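Local coordinates for protein ethylbenzene dehydrogenase beta-subunit (Aromatoleum aromaticum, PDB 2IVF) that serves as the iron-sulfur subunit of its complex, a ferredoxin-like protein that binds three SF4 clusters and one F3S cluster and contacts a haem, at residues Lys16-Val20 with Lys170-Ile176; Arg217-Ala223 with Phe344-Thr350; Lys249-Trp254 with Glu327-Leu332; Val256-Leu260 with Ile270-Pro274. All coordinates share one frame; numbering follows the deposited sequence.

Contact 1. Residues Lys16-Val20 with Lys170-Ile176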
loop_
_atom_site.group_PDB
_atom_site.type_symbol
_atom_site.label_atom_id
_atom_site.label_comp_id
_atom_site.label_asym_id
_atom_site.label_seq_id
_atom_site.Cartn_x
_atom_site.Cartn_y
_atom_site.Cartn_z
ATOM N N LYS B 16 29.296 -11.410 27.046
ATOM C CA LYS B 16 28.762 -10.182 26.401
ATOM C C LYS B 16 28.698 -10.376 24.897
ATOM O O LYS B 16 29.664 -10.811 24.251
ATOM C CB LYS B 16 29.603 -8.939 26.745
ATOM C CG LYS B 16 29.009 -7.585 26.241
ATOM C CD LYS B 16 27.790 -7.104 27.048
ATOM C CE LYS B 16 26.964 -6.028 26.313
ATOM N NZ LYS B 16 26.340 -6.551 25.052
ATOM N N ARG B 17 27.530 -10.085 24.356
ATOM C CA ARG B 17 27.293 -10.125 22.938
ATOM C C ARG B 17 26.323 -9.014 22.587
ATOM O O ARG B 17 25.684 -8.410 23.452
ATOM C CB ARG B 17 26.693 -11.473 22.532
ATOM C CG ARG B 17 27.472 -12.662 23.050
ATOM C CD ARG B 17 26.836 -13.962 22.576
ATOM N NE ARG B 17 27.061 -14.190 21.158
ATOM C CZ ARG B 17 26.623 -15.258 20.498
ATOM N NH1 ARG B 17 25.917 -16.188 21.119
ATOM N NH2 ARG B 17 26.868 -15.394 19.199
ATOM N N GLN B 18 26.200 -8.767 21.306
ATOM C CA GLN B 18 25.400 -7.677 20.818
ATOM C C GLN B 18 24.584 -8.148 19.633
ATOM O O GLN B 18 25.155 -8.532 18.602
ATOM C CB GLN B 18 26.300 -6.550 20.354
ATOM C CG GLN B 18 25.565 -5.340 19.833
ATOM C CD GLN B 18 24.724 -4.638 20.887
ATOM O OE1 GLN B 18 25.236 -4.220 21.928
ATOM N NE2 GLN B 18 23.422 -4.487 20.617
ATOM N N LEU B 19 23.272 -8.097 19.797
ATOM C CA LEU B 19 22.357 -8.274 18.697
ATOM C C LEU B 19 22.411 -7.070 17.797
ATOM O O LEU B 19 22.418 -5.946 18.258
ATOM C CB LEU B 19 20.934 -8.514 19.210
ATOM C CG LEU B 19 20.666 -9.888 19.861
ATOM C CD1 LEU B 19 19.259 -10.019 20.516
ATOM C CD2 LEU B 19 20.850 -10.977 18.831
ATOM N N VAL B 20 22.463 -7.331 16.505
ATOM C CA VAL B 20 22.499 -6.289 15.499
ATOM C C VAL B 20 21.556 -6.593 14.364
ATOM O O VAL B 20 21.177 -7.757 14.116
ATOM C CB VAL B 20 23.904 -6.054 14.932
ATOM C CG1 VAL B 20 24.973 -5.915 16.080
ATOM C CG2 VAL B 20 24.257 -7.096 13.972
ATOM N N LYS B 170 21.399 -2.163 29.974
ATOM C CA LYS B 170 21.778 -2.847 28.744
ATOM C C LYS B 170 22.043 -4.275 29.147
ATOM O O LYS B 170 22.894 -4.524 30.000
ATOM C CB LYS B 170 23.045 -2.251 28.172
ATOM C CG LYS B 170 23.417 -2.786 26.794
ATOM C CD LYS B 170 24.581 -1.970 26.206
ATOM C CE LYS B 170 25.114 -2.596 24.879
ATOM N NZ LYS B 170 24.116 -2.563 23.767
ATOM N N ARG B 171 21.295 -5.187 28.563
ATOM C CA ARG B 171 21.442 -6.597 28.852
ATOM C C ARG B 171 22.835 -7.048 28.474
ATOM O O ARG B 171 23.316 -6.751 27.385
ATOM C CB ARG B 171 20.413 -7.374 28.091
ATOM C CG ARG B 171 19.034 -7.396 28.732
ATOM C CD ARG B 171 18.342 -8.691 28.393
ATOM N NE ARG B 171 19.029 -9.816 29.039
ATOM C CZ ARG B 171 18.598 -10.456 30.121
ATOM N NH1 ARG B 171 17.478 -10.094 30.731
ATOM N NH2 ARG B 171 19.319 -11.463 30.619
ATOM N N GLU B 172 23.518 -7.720 29.391
ATOM C CA GLU B 172 24.852 -8.190 29.071
ATOM C C GLU B 172 24.825 -9.407 28.137
ATOM O O GLU B 172 25.799 -9.655 27.447
ATOM C CB GLU B 172 25.662 -8.502 30.333
ATOM C CG GLU B 172 25.941 -7.283 31.241
ATOM C CD GLU B 172 26.916 -6.271 30.621
ATOM O OE1 GLU B 172 28.046 -6.134 31.178
ATOM O OE2 GLU B 172 26.558 -5.630 29.590
ATOM N N ASP B 173 23.723 -10.141 28.083
ATOM C CA ASP B 173 23.712 -11.362 27.321
ATOM C C ASP B 173 23.563 -11.080 25.795
ATOM O O ASP B 173 24.144 -11.786 24.965
ATOM C CB ASP B 173 22.662 -12.341 27.886
ATOM C CG ASP B 173 21.238 -11.857 27.699
ATOM O OD1 ASP B 173 21.038 -10.625 27.722
ATOM O OD2 ASP B 173 20.303 -12.700 27.534
ATOM N N ASN B 174 22.837 -10.024 25.446
ATOM C CA ASN B 174 22.530 -9.738 24.042
ATOM C C ASN B 174 22.569 -8.256 23.601
ATOM O O ASN B 174 22.256 -7.925 22.439
ATOM C CB ASN B 174 21.168 -10.335 23.721
ATOM C CG ASN B 174 20.076 -9.870 24.681
ATOM O OD1 ASN B 174 20.135 -8.769 25.224
ATOM N ND2 ASN B 174 19.085 -10.729 24.909
ATOM N N GLY B 175 22.941 -7.389 24.536
ATOM C CA GLY B 175 23.111 -5.952 24.303
ATOM C C GLY B 175 21.825 -5.169 24.170
ATOM O O GLY B 175 21.860 -4.002 23.795
ATOM N N ILE B 176 20.694 -5.785 24.500
ATOM C CA ILE B 176 19.411 -5.082 24.431
ATOM C C ILE B 176 19.315 -4.056 25.544
ATOM O O ILE B 176 19.606 -4.365 26.740
ATOM C CB ILE B 176 18.222 -6.060 24.507
ATOM C CG1 ILE B 176 18.252 -7.017 23.295
ATOM C CG2 ILE B 176 16.887 -5.298 24.504
ATOM C CD1 ILE B 176 17.194 -8.171 23.377
#
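Gln18 and Lys170 meet at about a right angle in the buried, tightly packed part of this contact, a good example of a lysine shared among carbonyl oxygens. Lys170 NZ donates to Gln18 OE1 at 2.7 Å, lying in the carbonyl plane on a lone pair, and equally to Gly175 O within its own loop; it also bonds to Cys154 O. The Gln18 amide is held at its other end too, because NE2 donates to Leu19 O almost within the amide plane. Beside this lies one backbone bond, Leu19 N to Asn174 O (2.8 Å, 170° at the hydrogen). Asn174 OD1 accepts from Ile176 N two residues on, an Asx turn. Asn174 CB lies 3.7 Å from Leu19 CD1, and the same methyl packs 4.0 Å from Ile176 CD1.

The other end is looser and faces solvent. There Lys16 and Glu172 cross at about a right angle, Lys16 CD 3.2 Å from Glu172 OE2. The Lys16 chain, bent at chi2 (74°) and chi4 (64°), brings NZ to 3.4 Å from Gly175 CA.

The end of Arg17 leads away, to a salt bridge with Asp241 and a cation-pi contact with Tyr239. Leu19 rests on Phe237 and Tyr239, and both Leu19 and Asn174 touch Ile218; the loop 170-176 thus packs on the start of strand 19-24, beside strand 235-239 and helix 215-218.

Contact 2. Residues Arg217-Ala223 with Phe344-Thr350. With GOL (glycerol), chain O.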
loop_
_atom_site.group_PDB
_atom_site.type_symbol
_atom_site.label_atom_id
_atom_site.label_comp_id
_atom_site.label_asym_id
_atom_site.label_seq_id
_atom_site.Cartn_x
_atom_site.Cartn_y
_atom_site.Cartn_z
ATOM N N ARG B 217 10.126 -12.478 21.892
ATOM C CA ARG B 217 10.225 -13.341 20.703
ATOM C C ARG B 217 11.624 -13.923 20.554
ATOM O O ARG B 217 11.788 -15.140 20.400
ATOM C CB ARG B 217 9.917 -12.549 19.444
ATOM C CG ARG B 217 8.454 -12.242 19.291
ATOM C CD ARG B 217 8.227 -11.232 18.241
ATOM N NE ARG B 217 8.653 -11.625 16.860
ATOM C CZ ARG B 217 7.831 -11.964 15.853
ATOM N NH1 ARG B 217 6.530 -11.987 16.003
ATOM N NH2 ARG B 217 8.313 -12.254 14.654
ATOM N N ILE B 218 12.632 -13.053 20.657
ATOM C CA ILE B 218 13.993 -13.485 20.466
ATOM C C ILE B 218 14.436 -14.506 21.548
ATOM O O ILE B 218 15.181 -15.409 21.259
ATOM C CB ILE B 218 14.973 -12.303 20.246
ATOM C CG1 ILE B 218 15.351 -11.688 21.526
ATOM C CG2 ILE B 218 14.510 -11.280 19.121
ATOM C CD1 ILE B 218 16.571 -12.410 22.096
ATOM N N GLU B 219 13.952 -14.392 22.776
ATOM C CA GLU B 219 14.293 -15.381 23.799
ATOM C C GLU B 219 13.694 -16.786 23.557
ATOM O O GLU B 219 14.108 -17.765 24.187
ATOM C CB GLU B 219 13.901 -14.858 25.167
ATOM C CG GLU B 219 12.430 -14.837 25.397
ATOM C CD GLU B 219 12.071 -14.088 26.693
ATOM O OE1 GLU B 219 12.979 -13.507 27.341
ATOM O OE2 GLU B 219 10.858 -14.095 27.013
ATOM N N LYS B 220 12.714 -16.868 22.661
ATOM C CA LYS B 220 12.205 -18.111 22.106
ATOM C C LYS B 220 12.784 -18.440 20.714
ATOM O O LYS B 220 12.275 -19.318 20.050
ATOM C CB LYS B 220 10.673 -18.025 21.956
ATOM C CG LYS B 220 9.887 -17.683 23.234
ATOM C CD LYS B 220 10.196 -18.631 24.373
ATOM C CE LYS B 220 9.365 -18.283 25.625
ATOM N NZ LYS B 220 9.672 -19.258 26.664
ATOM N N GLY B 221 13.829 -17.745 20.289
ATOM C CA GLY B 221 14.498 -18.041 19.015
ATOM C C GLY B 221 13.739 -17.531 17.815
ATOM O O GLY B 221 14.035 -17.931 16.680
ATOM N N ILE B 222 12.772 -16.648 18.062
ATOM C CA ILE B 222 11.906 -16.064 17.007
ATOM C C ILE B 222 12.477 -14.681 16.662
ATOM O O ILE B 222 12.695 -13.866 17.544
ATOM C CB ILE B 222 10.461 -15.849 17.464
ATOM C CG1 ILE B 222 9.832 -17.137 18.044
ATOM C CG2 ILE B 222 9.618 -15.315 16.305
ATOM C CD1 ILE B 222 8.481 -16.873 18.763
ATOM N N ALA B 223 12.751 -14.444 15.390
ATOM C CA ALA B 223 13.328 -13.163 14.948
ATOM C C ALA B 223 12.404 -12.011 15.348
ATOM O O ALA B 223 11.189 -12.194 15.441
ATOM C CB ALA B 223 13.527 -13.208 13.413
ATOM N N PHE B 344 17.915 -17.103 14.430
ATOM C CA PHE B 344 16.559 -16.780 14.952
ATOM C C PHE B 344 15.503 -17.209 13.982
ATOM O O PHE B 344 14.876 -16.400 13.308
ATOM C CB PHE B 344 16.474 -15.304 15.287
ATOM C CG PHE B 344 17.338 -14.958 16.477
ATOM C CD1 PHE B 344 16.824 -15.028 17.783
ATOM C CD2 PHE B 344 18.661 -14.623 16.289
ATOM C CE1 PHE B 344 17.622 -14.725 18.863
ATOM C CE2 PHE B 344 19.492 -14.320 17.370
ATOM C CZ PHE B 344 18.978 -14.358 18.661
ATOM N N THR B 345 15.354 -18.510 13.860
ATOM C CA THR B 345 14.537 -19.090 12.783
ATOM C C THR B 345 13.323 -19.876 13.309
ATOM O O THR B 345 12.679 -20.586 12.542
ATOM C CB THR B 345 15.353 -20.063 11.889
ATOM O OG1 THR B 345 15.936 -21.090 12.691
ATOM C CG2 THR B 345 16.428 -19.296 11.055
ATOM N N ASN B 346 13.011 -19.753 14.595
ATOM C CA ASN B 346 11.818 -20.372 15.116
ATOM C C ASN B 346 10.635 -19.688 14.474
ATOM O O ASN B 346 10.653 -18.501 14.284
ATOM C CB ASN B 346 11.705 -20.185 16.629
ATOM C CG ASN B 346 10.651 -21.096 17.254
ATOM O OD1 ASN B 346 10.100 -21.962 16.580
ATOM N ND2 ASN B 346 10.383 -20.921 18.562
ATOM N N ASP B 347 9.594 -20.448 14.174
ATOM C CA ASP B 347 8.356 -19.836 13.662
ATOM C C ASP B 347 7.774 -18.994 14.791
ATOM O O ASP B 347 8.004 -19.300 15.961
ATOM C CB ASP B 347 7.347 -20.912 13.317
ATOM C CG ASP B 347 7.821 -21.817 12.217
ATOM O OD1 ASP B 347 8.077 -21.304 11.116
ATOM O OD2 ASP B 347 7.946 -23.027 12.493
ATOM N N PRO B 348 7.005 -17.961 14.453
ATOM C CA PRO B 348 6.444 -17.050 15.448
ATOM C C PRO B 348 5.162 -17.617 16.082
ATOM O O PRO B 348 4.084 -16.988 16.049
ATOM C CB PRO B 348 6.169 -15.810 14.614
ATOM C CG PRO B 348 5.710 -16.381 13.286
ATOM C CD PRO B 348 6.694 -17.517 13.074
ATOM N N LEU B 349 5.317 -18.787 16.683
ATOM C CA LEU B 349 4.240 -19.623 17.156
ATOM C C LEU B 349 4.496 -20.137 18.581
ATOM O O LEU B 349 3.745 -20.967 19.092
ATOM C CB LEU B 349 4.061 -20.788 16.182
ATOM C CG LEU B 349 3.670 -20.453 14.741
ATOM C CD1 LEU B 349 3.654 -21.802 13.934
ATOM C CD2 LEU B 349 2.290 -19.724 14.689
ATOM N N THR B 350 5.565 -19.654 19.209
ATOM C CA THR B 350 5.846 -19.933 20.609
ATOM C C THR B 350 5.570 -18.687 21.439
ATOM O O THR B 350 6.144 -17.618 21.182
ATOM C CB THR B 350 7.299 -20.398 20.802
ATOM O OG1 THR B 350 7.517 -21.576 20.020
ATOM C CG2 THR B 350 7.583 -20.721 22.250
HETATM C C1 GOL O . 12.170 -16.433 11.763
HETATM O O1 GOL O . 11.925 -16.497 13.209
HETATM C C2 GOL O . 11.411 -17.315 10.725
HETATM O O2 GOL O . 12.206 -18.233 9.971
HETATM C C3 GOL O . 10.349 -18.277 11.154
HETATM O O3 GOL O . 9.775 -18.738 9.968
#
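Asn346 docks on Lys220 and Gly221 through two polar bonds, one from its side chain and one from its backbone. ND2 gives a hydrogen to Lys220 O at 2.9 Å, almost in line with that carbonyl, and Asn346 N reaches Gly221 O at 3.0 Å. With CG anti to its own nitrogen (chi1 -166°), the amide extends towards the turn.

Apolar packing adds three pairs: Ile222 CG2 with Pro348 CB at 3.9 Å, Ile218 CB with Phe344 CE1 at 3.8 Å, and Ala223 CB with Phe344 CB. Separately, the Phe344 ring turns its edge to the carbonyl Ile218 O, 3.5 Å from CE1.

Arginine and ligand contacts form a third group. Arg217 grips Ala223 O side-on with NE and NH2. Ile222 CG2 lies over one face of the guanidinium, offset toward the edge of the group, and Arg217 NH1 makes a salt bridge with Glu107 of the alpha-subunit chain. A glycerol, probably from the crystallisation liquor, takes a bond from Ala223 N on O1 (3.1 Å), and the same oxygen lies 2.6 Å from Asn346 O.

Ile222 N to Arg217 O and Gly221 N to Ile218 O form a Schellman motif, the classic helix C-terminal ending, with Gly221 at positive phi as the C-prime residue.

Contact 3. Residues Lys249-Trp254 with Glu327-Leu332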
loop_
_atom_site.group_PDB
_atom_site.type_symbol
_atom_site.label_atom_id
_atom_site.label_comp_id
_atom_site.label_asym_id
_atom_site.label_seq_id
_atom_site.Cartn_x
_atom_site.Cartn_y
_atom_site.Cartn_z
ATOM N N LYS B 249 28.992 -10.860 8.477
ATOM C CA LYS B 249 29.625 -10.808 7.144
ATOM C C LYS B 249 29.501 -9.454 6.454
ATOM O O LYS B 249 30.426 -8.994 5.786
ATOM C CB LYS B 249 29.067 -11.918 6.262
ATOM C CG LYS B 249 29.585 -13.277 6.674
ATOM C CD LYS B 249 28.877 -14.394 5.916
ATOM C CE LYS B 249 29.248 -15.794 6.476
ATOM N NZ LYS B 249 28.364 -16.783 5.866
ATOM N N LEU B 250 28.386 -8.797 6.656
ATOM C CA LEU B 250 28.141 -7.470 6.065
ATOM C C LEU B 250 28.757 -6.320 6.827
ATOM O O LEU B 250 29.266 -5.373 6.190
ATOM C CB LEU B 250 26.645 -7.254 5.908
ATOM C CG LEU B 250 25.935 -8.238 4.965
ATOM C CD1 LEU B 250 24.461 -8.028 5.010
ATOM C CD2 LEU B 250 26.442 -8.230 3.472
ATOM N N VAL B 251 28.787 -6.421 8.166
ATOM C CA VAL B 251 29.283 -5.313 9.039
ATOM C C VAL B 251 30.780 -5.435 9.225
ATOM O O VAL B 251 31.523 -4.445 9.088
ATOM C CB VAL B 251 28.566 -5.312 10.428
ATOM C CG1 VAL B 251 29.144 -4.249 11.431
ATOM C CG2 VAL B 251 27.065 -5.102 10.295
ATOM N N LYS B 252 31.229 -6.661 9.507
ATOM C CA LYS B 252 32.605 -6.882 9.911
ATOM C C LYS B 252 33.522 -7.363 8.809
ATOM O O LYS B 252 34.683 -6.992 8.794
ATOM C CB LYS B 252 32.685 -7.874 11.074
ATOM C CG LYS B 252 31.950 -7.472 12.336
ATOM C CD LYS B 252 32.382 -6.134 12.889
ATOM C CE LYS B 252 33.766 -6.173 13.416
ATOM N NZ LYS B 252 33.990 -4.912 14.197
ATOM N N LYS B 253 33.046 -8.219 7.913
ATOM C CA LYS B 253 33.907 -8.831 6.897
ATOM C C LYS B 253 33.944 -7.944 5.637
ATOM O O LYS B 253 34.979 -7.386 5.292
ATOM C CB LYS B 253 33.424 -10.252 6.587
ATOM C CG LYS B 253 34.185 -11.062 5.470
ATOM C CD LYS B 253 33.459 -12.436 5.263
ATOM C CE LYS B 253 34.068 -13.296 4.202
ATOM N NZ LYS B 253 33.260 -14.551 3.982
ATOM N N TRP B 254 32.813 -7.806 4.978
ATOM C CA TRP B 254 32.703 -6.958 3.800
ATOM C C TRP B 254 32.684 -5.487 4.157
ATOM O O TRP B 254 33.013 -4.638 3.320
ATOM C CB TRP B 254 31.436 -7.315 3.015
ATOM C CG TRP B 254 31.627 -8.553 2.269
ATOM C CD1 TRP B 254 31.320 -9.808 2.688
ATOM C CD2 TRP B 254 32.209 -8.694 0.960
ATOM N NE1 TRP B 254 31.684 -10.719 1.733
ATOM C CE2 TRP B 254 32.235 -10.058 0.661
ATOM C CE3 TRP B 254 32.726 -7.790 0.020
ATOM C CZ2 TRP B 254 32.742 -10.561 -0.563
ATOM C CZ3 TRP B 254 33.202 -8.281 -1.196
ATOM C CH2 TRP B 254 33.230 -9.653 -1.470
ATOM N N GLU B 327 30.206 -13.545 -3.014
ATOM C CA GLU B 327 29.603 -13.785 -1.698
ATOM C C GLU B 327 28.747 -12.640 -1.260
ATOM O O GLU B 327 27.690 -12.836 -0.631
ATOM C CB GLU B 327 30.663 -14.050 -0.642
ATOM C CG GLU B 327 30.067 -14.223 0.745
ATOM C CD GLU B 327 31.104 -14.313 1.854
ATOM O OE1 GLU B 327 32.099 -13.581 1.812
ATOM O OE2 GLU B 327 30.890 -15.132 2.781
ATOM N N LEU B 328 29.165 -11.422 -1.607
ATOM C CA LEU B 328 28.479 -10.253 -1.126
ATOM C C LEU B 328 27.120 -10.200 -1.738
ATOM O O LEU B 328 26.133 -10.000 -1.043
ATOM C CB LEU B 328 29.223 -8.945 -1.442
ATOM C CG LEU B 328 28.465 -7.691 -0.981
ATOM C CD1 LEU B 328 28.195 -7.676 0.563
ATOM C CD2 LEU B 328 29.200 -6.447 -1.391
ATOM N N MET B 329 27.047 -10.371 -3.048
ATOM C CA MET B 329 25.760 -10.387 -3.692
ATOM C C MET B 329 24.901 -11.552 -3.227
ATOM O O MET B 329 23.718 -11.400 -3.126
ATOM C CB MET B 329 25.895 -10.320 -5.192
ATOM C CG MET B 329 26.587 -9.014 -5.610
ATOM S SD MET B 329 25.481 -7.590 -5.429
ATOM C CE MET B 329 26.494 -6.405 -4.521
ATOM N N ASP B 330 25.510 -12.686 -2.937
ATOM C CA ASP B 330 24.762 -13.833 -2.434
ATOM C C ASP B 330 24.103 -13.478 -1.104
ATOM O O ASP B 330 22.931 -13.797 -0.857
ATOM C CB ASP B 330 25.708 -15.008 -2.214
ATOM C CG ASP B 330 26.154 -15.699 -3.502
ATOM O OD1 ASP B 330 25.555 -15.534 -4.569
ATOM O OD2 ASP B 330 27.113 -16.496 -3.423
ATOM N N LEU B 331 24.869 -12.795 -0.247
ATOM C CA LEU B 331 24.420 -12.353 1.077
ATOM C C LEU B 331 23.313 -11.329 0.957
ATOM O O LEU B 331 22.337 -11.374 1.699
ATOM C CB LEU B 331 25.577 -11.767 1.881
ATOM C CG LEU B 331 26.645 -12.745 2.320
ATOM C CD1 LEU B 331 27.825 -11.985 2.920
ATOM C CD2 LEU B 331 26.035 -13.744 3.310
ATOM N N LEU B 332 23.452 -10.394 0.014
ATOM C CA LEU B 332 22.541 -9.316 -0.036
ATOM C C LEU B 332 21.245 -9.762 -0.721
ATOM O O LEU B 332 20.201 -9.238 -0.436
ATOM C CB LEU B 332 23.138 -8.106 -0.762
ATOM C CG LEU B 332 24.270 -7.368 -0.074
ATOM C CD1 LEU B 332 24.813 -6.248 -1.027
ATOM C CD2 LEU B 332 23.913 -6.799 1.327
HETATM O O HOH W 1 28.722 -16.615 3.207
#
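Two helices pack here, helix 246-253 against helix 327-333, with a leucine cluster inside and an outer, polar side; the short segments run roughly antiparallel but well inclined, 142° between their directions, and their axes pass 11.4 Å apart. Trp254 and Leu328 form the centre of the interface. Leu328 CB stands over the six-membered ring, 3.7 Å from its centroid and only 6° off the normal, a CH-pi contact. Deeper in, Leu250 CD2 touches both Leu328 CD1, at a tight 3.4 Å, and Leu332 CD2.

On the outer side Lys249 CB meets Leu331 CD1, and Glu327 serves three partners. Its extended chain, CG anti to the backbone N (chi1 177°), meets Lys253 from the opposite direction, and the ammonium bridges both oxygens on their syn lone pairs, 2.6 Å from OE1. Trp254 NE1 also donates to OE1 (2.9 Å), arriving from above the carboxylate plane. A water links OE2 to Lys249 NZ. These bonds fix the carboxylate's rotation and would be expected to favour its charged form.

Glu316 of helix 306-321 also touches Trp254 and Leu328. A salt bridge flanking a leucine cluster is characteristic of amphipathic helix packing, here joining a late helix to the one preceding strand 258-259.

Contact 4. Residues Val256-Leu260 with Ile270-Pro274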
loop_
_atom_site.group_PDB
_atom_site.type_symbol
_atom_site.label_atom_id
_atom_site.label_comp_id
_atom_site.label_asym_id
_atom_site.label_seq_id
_atom_site.Cartn_x
_atom_site.Cartn_y
_atom_site.Cartn_z
ATOM N N VAL B 256 30.141 -3.409 4.536
ATOM C CA VAL B 256 29.272 -2.637 3.611
ATOM C C VAL B 256 28.044 -2.098 4.314
ATOM O O VAL B 256 27.250 -1.387 3.726
ATOM C CB VAL B 256 28.820 -3.498 2.391
ATOM C CG1 VAL B 256 30.021 -3.743 1.470
ATOM C CG2 VAL B 256 28.169 -4.799 2.858
ATOM N N ALA B 257 27.891 -2.460 5.592
ATOM C CA ALA B 257 26.756 -2.058 6.381
ATOM C C ALA B 257 27.315 -1.061 7.427
ATOM O O ALA B 257 28.206 -1.402 8.216
ATOM C CB ALA B 257 26.081 -3.269 7.015
ATOM N N LEU B 258 26.863 0.183 7.342
ATOM C CA LEU B 258 27.407 1.298 8.090
ATOM C C LEU B 258 26.440 1.871 9.112
ATOM O O LEU B 258 25.246 1.930 8.898
ATOM C CB LEU B 258 27.804 2.428 7.132
ATOM C CG LEU B 258 28.748 2.049 6.009
ATOM C CD1 LEU B 258 28.874 3.201 5.023
ATOM C CD2 LEU B 258 30.130 1.557 6.529
ATOM N N PRO B 259 26.989 2.371 10.228
ATOM C CA PRO B 259 26.177 2.931 11.265
ATOM C C PRO B 259 25.562 4.247 10.907
ATOM O O PRO B 259 26.145 5.056 10.162
ATOM C CB PRO B 259 27.171 3.145 12.421
ATOM C CG PRO B 259 28.447 3.336 11.789
ATOM C CD PRO B 259 28.416 2.419 10.568
ATOM N N LEU B 260 24.378 4.476 11.444
ATOM C CA LEU B 260 23.727 5.755 11.244
ATOM C C LEU B 260 24.247 6.783 12.275
ATOM O O LEU B 260 24.171 6.584 13.500
ATOM C CB LEU B 260 22.189 5.592 11.256
ATOM C CG LEU B 260 21.327 6.876 11.232
ATOM C CD1 LEU B 260 21.432 7.576 9.894
ATOM C CD2 LEU B 260 19.832 6.545 11.573
ATOM N N ILE B 270 22.672 -0.790 14.730
ATOM C CA ILE B 270 22.048 -1.050 13.455
ATOM C C ILE B 270 22.974 -0.535 12.343
ATOM O O ILE B 270 23.585 0.524 12.485
ATOM C CB ILE B 270 20.698 -0.381 13.384
ATOM C CG1 ILE B 270 19.791 -1.017 14.479
ATOM C CG2 ILE B 270 20.082 -0.568 11.969
ATOM C CD1 ILE B 270 18.408 -0.322 14.583
ATOM N N TYR B 271 23.066 -1.294 11.247
ATOM C CA TYR B 271 23.994 -0.976 10.175
ATOM C C TYR B 271 23.259 -1.006 8.860
ATOM O O TYR B 271 22.450 -1.886 8.612
ATOM C CB TYR B 271 25.185 -1.920 10.182
ATOM C CG TYR B 271 25.901 -1.939 11.505
ATOM C CD1 TYR B 271 25.427 -2.709 12.570
ATOM C CD2 TYR B 271 27.065 -1.194 11.700
ATOM C CE1 TYR B 271 26.091 -2.700 13.805
ATOM C CE2 TYR B 271 27.708 -1.173 12.908
ATOM C CZ TYR B 271 27.240 -1.934 13.947
ATOM O OH TYR B 271 27.962 -1.866 15.096
ATOM N N TYR B 272 23.589 -0.050 8.019
ATOM C CA TYR B 272 22.852 0.208 6.804
ATOM C C TYR B 272 23.750 0.025 5.587
ATOM O O TYR B 272 24.883 0.484 5.571
ATOM C CB TYR B 272 22.351 1.647 6.807
ATOM C CG TYR B 272 21.287 1.895 7.826
ATOM C CD1 TYR B 272 21.632 2.242 9.139
ATOM C CD2 TYR B 272 19.943 1.853 7.483
ATOM C CE1 TYR B 272 20.653 2.489 10.069
ATOM C CE2 TYR B 272 18.960 2.056 8.410
ATOM C CZ TYR B 272 19.312 2.379 9.695
ATOM O OH TYR B 272 18.342 2.629 10.624
ATOM N N VAL B 273 23.266 -0.739 4.616
ATOM C CA VAL B 273 23.892 -0.796 3.272
ATOM C C VAL B 273 23.376 0.431 2.521
ATOM O O VAL B 273 22.155 0.578 2.284
ATOM C CB VAL B 273 23.554 -2.074 2.487
ATOM C CG1 VAL B 273 24.358 -2.117 1.188
ATOM C CG2 VAL B 273 23.839 -3.342 3.352
ATOM N N PRO B 274 24.295 1.338 2.157
ATOM C CA PRO B 274 23.825 2.576 1.570
ATOM C C PRO B 274 23.304 2.339 0.151
ATOM O O PRO B 274 23.737 1.391 -0.542
ATOM C CB PRO B 274 25.082 3.462 1.582
ATOM C CG PRO B 274 26.220 2.541 1.477
ATOM C CD PRO B 274 25.773 1.323 2.280
HETATM O O HOH W 2 22.696 2.981 13.191
#
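Two tyrosine rings of strand 270-273 meet segment 256-260 in different ways. The Tyr272 ring receives Leu258 O at its edge, in plane, with CD1 3.6 Å from that oxygen, and a water oxygen also lies at the edge; Leu260 CB approaches obliquely, 3.7 Å from CE1, and the ring of Phe302 meets it with planes about 35° apart. The Tyr271 ring is met obliquely by Ala257 O and Pro259 N, and Pro259 CD lies 4.0 Å from its CD2. With CG anti to the carbonyl carbon (chi1 -56°), this ring leans along the neighbouring backbone, while its CB touches Ala257 CB at 3.6 Å.

Between the rings the backbones form one antiparallel hydrogen-bonded pair, Leu258 with Tyr272. Leu258 N donates to Tyr272 O at 2.7 Å, and Tyr272 N returns the bond to Leu258 O over the same distance. Beyond this pair, water takes over: it accepts from Leu260 N and donates to Ile270 O.

The short, weakly bonded strand 258-259 pairs with 270-273 in a hairpin and lies at the edge of the sheet within this chain. The Tyr272 hydroxyl bonds to Ala148 O, tying the hairpin to strand 141-149. Chemically, this is a largely buried junction without charged side chains, its backbone groups met partly across the contact and partly by strand 19-24 and other residues.

How the contacts relate
Contacts 1 and 4 reach one mixed sheet, whose strands 19-24 and 270-273 are neighbours, and Val20 CG1 meets Tyr271 CE1 at 4.1 Å. Contact 2 also touches contact 1: Leu19 CD2 lies 3.9 Å from Phe344 CZ. Contact 4 is nested within the loop closed by contact 3, their centres about 12 Å apart, and Leu328 CD1 packs on Val256 CG2. By contrast, contacts 2 and 3 do not touch, their nearest atoms being about 13 Å apart. The side chains of Lys170 and Arg217 each lie about 6 Å from a bound SF4, and that of Ile270 about 7 Å, whereas the side chain of Leu332 in contact 3 is about 13 Å from one.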